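Local coordinates for tryptophan decarboxylase 1 (Oryza sativa subsp. japonica, PDB 6KHO), which catalyses the pyridoxal-phosphate-dependent decarboxylation of L-tryptophan to tryptamine and of 5-hydroxy-L-tryptophan to serotonin, working as a homodimer, at the interface of chains A and B. Residues are numbered along the deposited sequence; one frame, centred on the assembly and turned at random. Chains: chain A/B, Tryptophan decarboxylase 1.

Contact 1: the interface of chains A and B. Residues chain A 38, 41, 113-114, 117; chain B 34, 117.
B:Leu117 sets its branched end against two isoleucines of the partner chain. Its CD1 methyl meets the branch methyl CG2 of A:Ile113 at 3.5 Å, the two side chains crossing at about a right angle. From a direction roughly perpendicular to this, the chain-end methyl CD1 of A:Ile41 rests against CG of B:Leu117 at 3.7 Å and is equally near to CD1, so a single methyl covers the fork of the leucine. The remaining methyl, CD2, lies 4.1 Å from CD2 of A:Leu117, the same residue in the other subunit, as expected close to a two-fold axis. Cutting B:Leu117 back to an alanine would probably leave a gap beside A:Ile113 and A:Ile41 and deprive A:Leu117 CD2 of the methyl it meets.

B:Leu34 packs from the opposite side. Its CB slides alongside CG2 of A:Val38 at 3.8 Å, the two side chains running in opposite directions, while CD1 turns toward A:Ile41. The other branch, CD2, reaches CA of A:Ala114 at 3.8 Å; the small side chain there probably allows the methyl to come this near the helix backbone.

Torsions explain who reaches whom. In B:Leu117 CG stands anti to the backbone N (chi1 163°), and with chi2 at 62° this sends CD1 toward A:Ile113 and CD2 toward A:Leu117. A:Ile113 likewise holds CG2 anti to its N, pointing that methyl at both B:Leu117 and B:Leu34.

The contacts are carried by carbon, and the seven residues together bury 192 Å². They lie on helices 27-47 and 110-122 of both chains, which pack as a four-helix cluster within the homodimer interface.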
loop_
_atom_site.group_PDB
_atom_site.type_symbol
_atom_site.label_atom_id
_atom_site.label_comp_id
_atom_site.label_asym_id
_atom_site.label_seq_id
_atom_site.Cartn_x
_atom_site.Cartn_y
_atom_site.Cartn_z
ATOM N N VAL A 38 2.014 22.242 -9.631
ATOM C CA VAL A 38 0.647 22.755 -9.536
ATOM C C VAL A 38 0.210 23.360 -10.864
ATOM O O VAL A 38 -0.940 23.189 -11.293
ATOM C CB VAL A 38 0.524 23.770 -8.385
ATOM C CG1 VAL A 38 -0.809 24.505 -8.450
ATOM C CG2 VAL A 38 0.680 23.066 -7.031
ATOM N N ILE A 41 -0.778 20.658 -13.105
ATOM C CA ILE A 41 -2.081 20.091 -12.747
ATOM C C ILE A 41 -3.209 20.994 -13.237
ATOM O O ILE A 41 -4.212 20.516 -13.779
ATOM C CB ILE A 41 -2.171 19.847 -11.225
ATOM C CG1 ILE A 41 -1.272 18.686 -10.792
ATOM C CG2 ILE A 41 -3.597 19.546 -10.818
ATOM C CD1 ILE A 41 -0.976 18.692 -9.298
ATOM N N ILE A 113 -6.269 15.901 -2.735
ATOM C CA ILE A 113 -4.933 16.073 -3.302
ATOM C C ILE A 113 -4.067 16.922 -2.377
ATOM O O ILE A 113 -2.896 16.606 -2.140
ATOM C CB ILE A 113 -5.021 16.690 -4.709
ATOM C CG1 ILE A 113 -5.771 15.745 -5.654
ATOM C CG2 ILE A 113 -3.630 16.960 -5.240
ATOM C CD1 ILE A 113 -6.315 16.451 -6.908
ATOM N N ALA A 114 -4.637 18.003 -1.831
ATOM C CA ALA A 114 -3.921 18.835 -0.866
ATOM C C ALA A 114 -3.489 18.023 0.344
ATOM O O ALA A 114 -2.329 18.094 0.777
ATOM C CB ALA A 114 -4.806 20.010 -0.429
ATOM N N LEU A 117 -0.686 15.604 -0.581
ATOM C CA LEU A 117 0.560 16.349 -0.749
ATOM C C LEU A 117 1.194 16.676 0.599
ATOM O O LEU A 117 2.404 16.497 0.794
ATOM C CB LEU A 117 0.285 17.625 -1.550
ATOM C CG LEU A 117 1.310 18.758 -1.589
ATOM C CD1 LEU A 117 2.629 18.309 -2.195
ATOM C CD2 LEU A 117 0.721 19.946 -2.364
ATOM N N LEU B 34 -3.983 24.021 -3.343
ATOM C CA LEU B 34 -2.638 23.480 -3.480
ATOM C C LEU B 34 -1.586 24.526 -3.118
ATOM O O LEU B 34 -0.563 24.197 -2.502
ATOM C CB LEU B 34 -2.432 22.937 -4.898
ATOM C CG LEU B 34 -3.203 21.642 -5.202
ATOM C CD1 LEU B 34 -2.825 21.071 -6.568
ATOM C CD2 LEU B 34 -2.981 20.590 -4.107
ATOM N N LEU B 117 2.582 14.233 -5.994
ATOM C CA LEU B 117 1.487 15.180 -6.173
ATOM C C LEU B 117 0.874 15.057 -7.563
ATOM O O LEU B 117 -0.350 15.102 -7.718
ATOM C CB LEU B 117 1.997 16.607 -5.943
ATOM C CG LEU B 117 1.127 17.752 -6.463
ATOM C CD1 LEU B 117 -0.217 17.732 -5.772
ATOM C CD2 LEU B 117 1.810 19.126 -6.266
#

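Contact 2: the interface of chains A and B. Residues chain A 108-109, 333, 396, 400, 491; chain B 22, 24.
A trans chi1 of 169° sets the ring of B:Phe22 away from its own backbone N and in among A:Tyr396, A:Lys400 and A:Met333. The N-terminal arm of chain B, at B:Phe22 and B:Pro24, thereby lies on chain A beside helix 386-420, forming part of the interface of this homodimeric enzyme. From that helix A:Tyr396 offers a ring face, its CG kept opposite the carbonyl carbon. The outer carbon CZ of B:Phe22 comes down on that face near the rim, 3.8 Å from CD1 of A:Tyr396. The planes are inclined by 60°, an edge-to-face pairing in which the phenylalanine supplies the edge.

One face of B:Phe22 is covered by A:Lys400: methylene CD sits over the ring centre, 3.8 Å from the centroid, in a CH-pi contact. The lysine chain bends only at its last torsion, beyond the carbons that touch the ring. Sulfur SD of A:Met333 approaches CE2 of B:Phe22 at 4.0 Å and also borders the pyrrolidine of B:Pro24, thus bridging the two residues of the arm.

B:Pro24 fits against the segment at A:Asn108 and A:Ser109, its CB 3.6 Å from the carbonyl O of A:Asn108. Behind this surface, A:Asn108 N donates to OG of A:Ser491 at 2.8 Å, a nearly straight bond. A:Ser109 OG donates to the backbone O of A:Met333 at 2.8 Å, lying in the carbonyl plane with a C=O...donor angle of 156°. These bonds tie together the separate chain A segments that receive the proline.

A polar link completes the contact through water 1, which stands 2.6 Å from the phenolic OH of A:Tyr396 and 2.7 Å from the carbonyl O of B:Pro24.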
loop_
_atom_site.group_PDB
_atom_site.type_symbol
_atom_site.label_atom_id
_atom_site.label_comp_id
_atom_site.label_asym_id
_atom_site.label_seq_id
_atom_site.Cartn_x
_atom_site.Cartn_y
_atom_site.Cartn_z
ATOM N N ASN A 108 -12.120 12.405 -7.308
ATOM C CA ASN A 108 -11.029 13.138 -6.682
ATOM C C ASN A 108 -11.525 14.520 -6.268
ATOM O O ASN A 108 -12.624 14.950 -6.636
ATOM C CB ASN A 108 -9.828 13.231 -7.647
ATOM C CG ASN A 108 -8.490 13.215 -6.933
ATOM O OD1 ASN A 108 -8.417 13.302 -5.703
ATOM N ND2 ASN A 108 -7.411 13.108 -7.713
ATOM N N SER A 109 -10.693 15.230 -5.502
ATOM C CA SER A 109 -11.060 16.561 -5.041
ATOM C C SER A 109 -9.803 17.326 -4.657
ATOM O O SER A 109 -8.778 16.733 -4.302
ATOM C CB SER A 109 -12.028 16.505 -3.850
ATOM O OG SER A 109 -11.408 15.938 -2.695
ATOM N N MET A 333 -14.373 10.888 -3.556
ATOM C CA MET A 333 -13.548 12.069 -3.864
ATOM C C MET A 333 -12.206 12.083 -3.139
ATOM O O MET A 333 -11.657 13.154 -2.865
ATOM C CB MET A 333 -14.304 13.362 -3.557
ATOM C CG MET A 333 -15.362 13.689 -4.605
ATOM S SD MET A 333 -16.366 15.099 -4.128
ATOM C CE MET A 333 -17.333 14.369 -2.854
ATOM N N TYR A 396 -15.620 19.817 2.860
ATOM C CA TYR A 396 -16.850 19.782 2.068
ATOM C C TYR A 396 -18.103 19.519 2.903
ATOM O O TYR A 396 -19.162 20.081 2.602
ATOM C CB TYR A 396 -16.733 18.732 0.964
ATOM C CG TYR A 396 -15.547 18.984 0.061
ATOM C CD1 TYR A 396 -15.265 20.268 -0.405
ATOM C CD2 TYR A 396 -14.693 17.952 -0.305
ATOM C CE1 TYR A 396 -14.171 20.513 -1.220
ATOM C CE2 TYR A 396 -13.594 18.184 -1.132
ATOM C CZ TYR A 396 -13.351 19.467 -1.585
ATOM O OH TYR A 396 -12.275 19.695 -2.399
ATOM N N LYS A 400 -22.683 18.172 1.126
ATOM C CA LYS A 400 -22.066 18.185 -0.199
ATOM C C LYS A 400 -21.664 16.783 -0.646
ATOM O O LYS A 400 -21.784 16.447 -1.832
ATOM C CB LYS A 400 -20.840 19.101 -0.204
ATOM C CG LYS A 400 -21.092 20.522 -0.693
ATOM C CD LYS A 400 -19.764 21.225 -0.974
ATOM C CE LYS A 400 -19.940 22.703 -1.297
ATOM N NZ LYS A 400 -20.501 23.466 -0.146
ATOM N N SER A 491 -14.803 12.878 -11.992
ATOM C CA SER A 491 -15.043 14.106 -11.235
ATOM C C SER A 491 -15.251 15.325 -12.146
ATOM O O SER A 491 -16.037 16.223 -11.818
ATOM C CB SER A 491 -13.894 14.352 -10.258
ATOM O OG SER A 491 -13.918 13.361 -9.233
ATOM N N PHE B 22 -21.631 21.746 -7.825
ATOM C CA PHE B 22 -20.429 21.561 -7.016
ATOM C C PHE B 22 -19.391 20.817 -7.847
ATOM O O PHE B 22 -19.621 19.681 -8.269
ATOM C CB PHE B 22 -20.723 20.804 -5.721
ATOM C CG PHE B 22 -19.476 20.365 -4.985
ATOM C CD1 PHE B 22 -18.456 21.268 -4.726
ATOM C CD2 PHE B 22 -19.323 19.050 -4.563
ATOM C CE1 PHE B 22 -17.306 20.872 -4.055
ATOM C CE2 PHE B 22 -18.177 18.639 -3.888
ATOM C CZ PHE B 22 -17.165 19.553 -3.636
ATOM N N PRO B 24 -15.622 19.503 -7.575
ATOM C CA PRO B 24 -14.516 19.335 -6.614
ATOM C C PRO B 24 -13.144 19.637 -7.187
ATOM O O PRO B 24 -12.225 19.909 -6.406
ATOM C CB PRO B 24 -14.627 17.857 -6.199
ATOM C CG PRO B 24 -15.362 17.193 -7.315
ATOM C CD PRO B 24 -16.337 18.233 -7.823
HETATM O O HOH W 1 -12.603 21.495 -4.226
#

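The C-alpha centres of contact 1 and contact 2 are about 14 Å apart, and the two have no residue in common. They are joined through sequence on both sides: the chain B arm of contact 2 runs shortly into helix 27-47, which enters contact 1, while the chain A segment at 108-109 leads directly into helix 110-122. A helical cluster and an N-terminal arm are thus continuous parts of one interface, repeated by the two-fold axis. Both probably serve mainly dimer assembly; contact 2 also touches A:Met333 and A:Asn108, near in sequence to the cofactor-binding A:Lys330 and A:Phe104, and so may help position those segments.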